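PDB 3AAI: copper homeostasis operon regulatory protein from Thermus thermophilus, which probably represses transcription of copper-homeostasis genes as a metal-sensing, DNA-binding regulator of the CsoR family. Local coordinates for residues H26-I30 with Q47-V51. Sequence-based numbering, arbitrary orientation.
Sequences HLEGI and QLKAV
Residues 26-30 and 47-51 are both helical, taken from the C-terminal half of helix 10-34 and the N-terminal half of helix 41-69, and run nearly antiparallel: their N-to-C directions differ by 162° (signed crossing angle -162°) and their axes approach to 9.9 Å. In register, His-26 CA lies 6.7 Å from Val-51 CA, and Ile-30 CA 6.8 Å from Gln-47 CA. His-26 (chi1 t) sends its ring across to the facing helix, where NE2 donates a nearly linear hydrogen bond to Gln-47 OE1 (2.6 Å); Gln-47 folds both chi1 and chi2 to m to present this oxygen at the ring edge. Val-51 CG2 sits over one ring face, 3.6 Å from the centroid, in a CH-pi contact, and His-26 CE1 touches Ala-50 CB at 3.7 Å. On the buried side Ile-30 (m, t) extends CD1 to within 3.7 Å of both Leu-48 CD2 and Val-51 CG2, while Leu-27 CD1 meets Val-51 CG1 at 4.2 Å. Leu-55 and Leu-20 of the second subunit pack on Leu-27 and Ile-30, respectively, continuing this apolar layer across the dimer, consistent with its four-helix bundle. Because amide oxygen OE1 can only accept, His-26 NE2 must carry the proton; this polar pair borders the hairpin's buried apolar side chains.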
ATOM      1  N   HIS A  26      18.024   9.279  -8.412  1.00 27.60           N
ATOM      2  CA  HIS A  26      17.893   8.982  -6.983  1.00 29.68           C
ATOM      3  C   HIS A  26      18.135   7.486  -6.770  1.00 31.06           C
ATOM      4  O   HIS A  26      18.827   7.072  -5.835  1.00 28.94           O
ATOM      5  CB  HIS A  26      16.482   9.352  -6.508  1.00 31.41           C
ATOM      6  CG  HIS A  26      16.341   9.456  -5.020  1.00 26.77           C
ATOM      7  ND1 HIS A  26      15.251  10.048  -4.419  1.00 32.32           N
ATOM      8  CD2 HIS A  26      17.146   9.042  -4.012  1.00 31.34           C
ATOM      9  CE1 HIS A  26      15.391   9.995  -3.105  1.00 26.32           C
ATOM     10  NE2 HIS A  26      16.533   9.390  -2.833  1.00 29.12           N
ATOM     11  N   LEU A  27      17.573   6.674  -7.659  1.00 29.30           N
ATOM     12  CA  LEU A  27      17.718   5.228  -7.568  1.00 31.77           C
ATOM     13  C   LEU A  27      19.188   4.811  -7.619  1.00 29.27           C
ATOM     14  O   LEU A  27      19.608   3.906  -6.892  1.00 29.46           O
ATOM     15  CB  LEU A  27      16.929   4.554  -8.700  1.00 32.52           C
ATOM     16  CG  LEU A  27      16.528   3.090  -8.510  1.00 46.87           C
ATOM     17  CD1 LEU A  27      15.914   2.900  -7.123  1.00 44.93           C
ATOM     18  CD2 LEU A  27      15.518   2.692  -9.603  1.00 44.07           C
ATOM     19  N   GLU A  28      19.976   5.469  -8.465  1.00 25.88           N
ATOM     20  CA  GLU A  28      21.399   5.146  -8.558  1.00 33.19           C
ATOM     21  C   GLU A  28      22.117   5.500  -7.259  1.00 31.78           C
ATOM     22  O   GLU A  28      23.143   4.905  -6.921  1.00 29.71           O
ATOM     23  CB  GLU A  28      22.056   5.898  -9.716  1.00 38.47           C
ATOM     24  CG  GLU A  28      21.493   5.544 -11.064  1.00 48.01           C
ATOM     25  CD  GLU A  28      22.327   6.096 -12.198  1.00 52.04           C
ATOM     26  OE1 GLU A  28      23.529   5.760 -12.262  1.00 50.96           O
ATOM     27  OE2 GLU A  28      21.777   6.862 -13.021  1.00 58.56           O
ATOM     28  N   GLY A  29      21.585   6.486  -6.543  1.00 29.74           N
ATOM     29  CA  GLY A  29      22.184   6.866  -5.275  1.00 29.58           C
ATOM     30  C   GLY A  29      22.016   5.741  -4.267  1.00 26.23           C
ATOM     31  O   GLY A  29      22.899   5.490  -3.450  1.00 29.93           O
ATOM     32  N   ILE A  30      20.877   5.057  -4.318  1.00 28.41           N
ATOM     33  CA  ILE A  30      20.633   3.960  -3.389  1.00 29.62           C
ATOM     34  C   ILE A  30      21.576   2.815  -3.753  1.00 30.53           C
ATOM     35  O   ILE A  30      22.079   2.089  -2.885  1.00 31.51           O
ATOM     36  CB  ILE A  30      19.165   3.488  -3.459  1.00 28.42           C
ATOM     37  CG1 ILE A  30      18.237   4.671  -3.150  1.00 28.90           C
ATOM     38  CG2 ILE A  30      18.933   2.349  -2.460  1.00 26.47           C
ATOM     39  CD1 ILE A  30      16.763   4.315  -3.091  1.00 29.19           C
ATOM     40  N   GLN A  47      15.408   6.213   1.806  1.00 28.12           N
ATOM     41  CA  GLN A  47      15.663   6.609   0.420  1.00 34.16           C
ATOM     42  C   GLN A  47      14.694   5.850  -0.498  1.00 31.59           C
ATOM     43  O   GLN A  47      14.100   6.432  -1.409  1.00 28.53           O
ATOM     44  CB  GLN A  47      17.115   6.303   0.019  1.00 26.73           C
ATOM     45  CG  GLN A  47      18.193   7.094   0.777  1.00 33.50           C
ATOM     46  CD  GLN A  47      18.149   8.597   0.517  1.00 39.24           C
ATOM     47  OE1 GLN A  47      17.553   9.062  -0.460  1.00 27.55           O
ATOM     48  NE2 GLN A  47      18.794   9.362   1.385  1.00 36.30           N
ATOM     49  N   LEU A  48      14.529   4.553  -0.245  1.00 28.10           N
ATOM     50  CA  LEU A  48      13.634   3.726  -1.048  1.00 27.60           C
ATOM     51  C   LEU A  48      12.209   4.261  -1.015  1.00 33.11           C
ATOM     52  O   LEU A  48      11.544   4.356  -2.051  1.00 31.86           O
ATOM     53  CB  LEU A  48      13.645   2.281  -0.545  1.00 28.92           C
ATOM     54  CG  LEU A  48      14.875   1.458  -0.906  1.00 29.04           C
ATOM     55  CD1 LEU A  48      14.851   0.149  -0.130  1.00 30.78           C
ATOM     56  CD2 LEU A  48      14.910   1.217  -2.417  1.00 30.40           C
ATOM     57  N   LYS A  49      11.743   4.609   0.182  1.00 33.19           N
ATOM     58  CA  LYS A  49      10.399   5.135   0.334  1.00 30.09           C
ATOM     59  C   LYS A  49      10.271   6.473  -0.374  1.00 34.39           C
ATOM     60  O   LYS A  49       9.199   6.816  -0.880  1.00 29.69           O
ATOM     61  CB  LYS A  49      10.036   5.280   1.818  1.00 38.82           C
ATOM     62  CG  LYS A  49       9.840   3.950   2.531  1.00 53.03           C
ATOM     63  CD  LYS A  49       8.731   3.130   1.875  1.00 58.16           C
ATOM     64  CE  LYS A  49       8.721   1.689   2.368  1.00 62.99           C
ATOM     65  NZ  LYS A  49       8.461   1.588   3.830  1.00 67.36           N
ATOM     66  N   ALA A  50      11.368   7.226  -0.406  1.00 30.33           N
ATOM     67  CA  ALA A  50      11.390   8.525  -1.063  1.00 29.47           C
ATOM     68  C   ALA A  50      11.251   8.318  -2.574  1.00 29.81           C
ATOM     69  O   ALA A  50      10.485   9.018  -3.236  1.00 33.56           O
ATOM     70  CB  ALA A  50      12.708   9.269  -0.733  1.00 23.87           C
ATOM     71  N   VAL A  51      11.997   7.362  -3.116  1.00 30.24           N
ATOM     72  CA  VAL A  51      11.920   7.064  -4.540  1.00 34.57           C
ATOM     73  C   VAL A  51      10.523   6.544  -4.868  1.00 32.79           C
ATOM     74  O   VAL A  51       9.944   6.904  -5.897  1.00 33.47           O
ATOM     75  CB  VAL A  51      12.978   6.019  -4.956  1.00 37.61           C
ATOM     76  CG1 VAL A  51      12.759   5.585  -6.408  1.00 34.42           C
ATOM     77  CG2 VAL A  51      14.373   6.624  -4.810  1.00 33.81           C
TER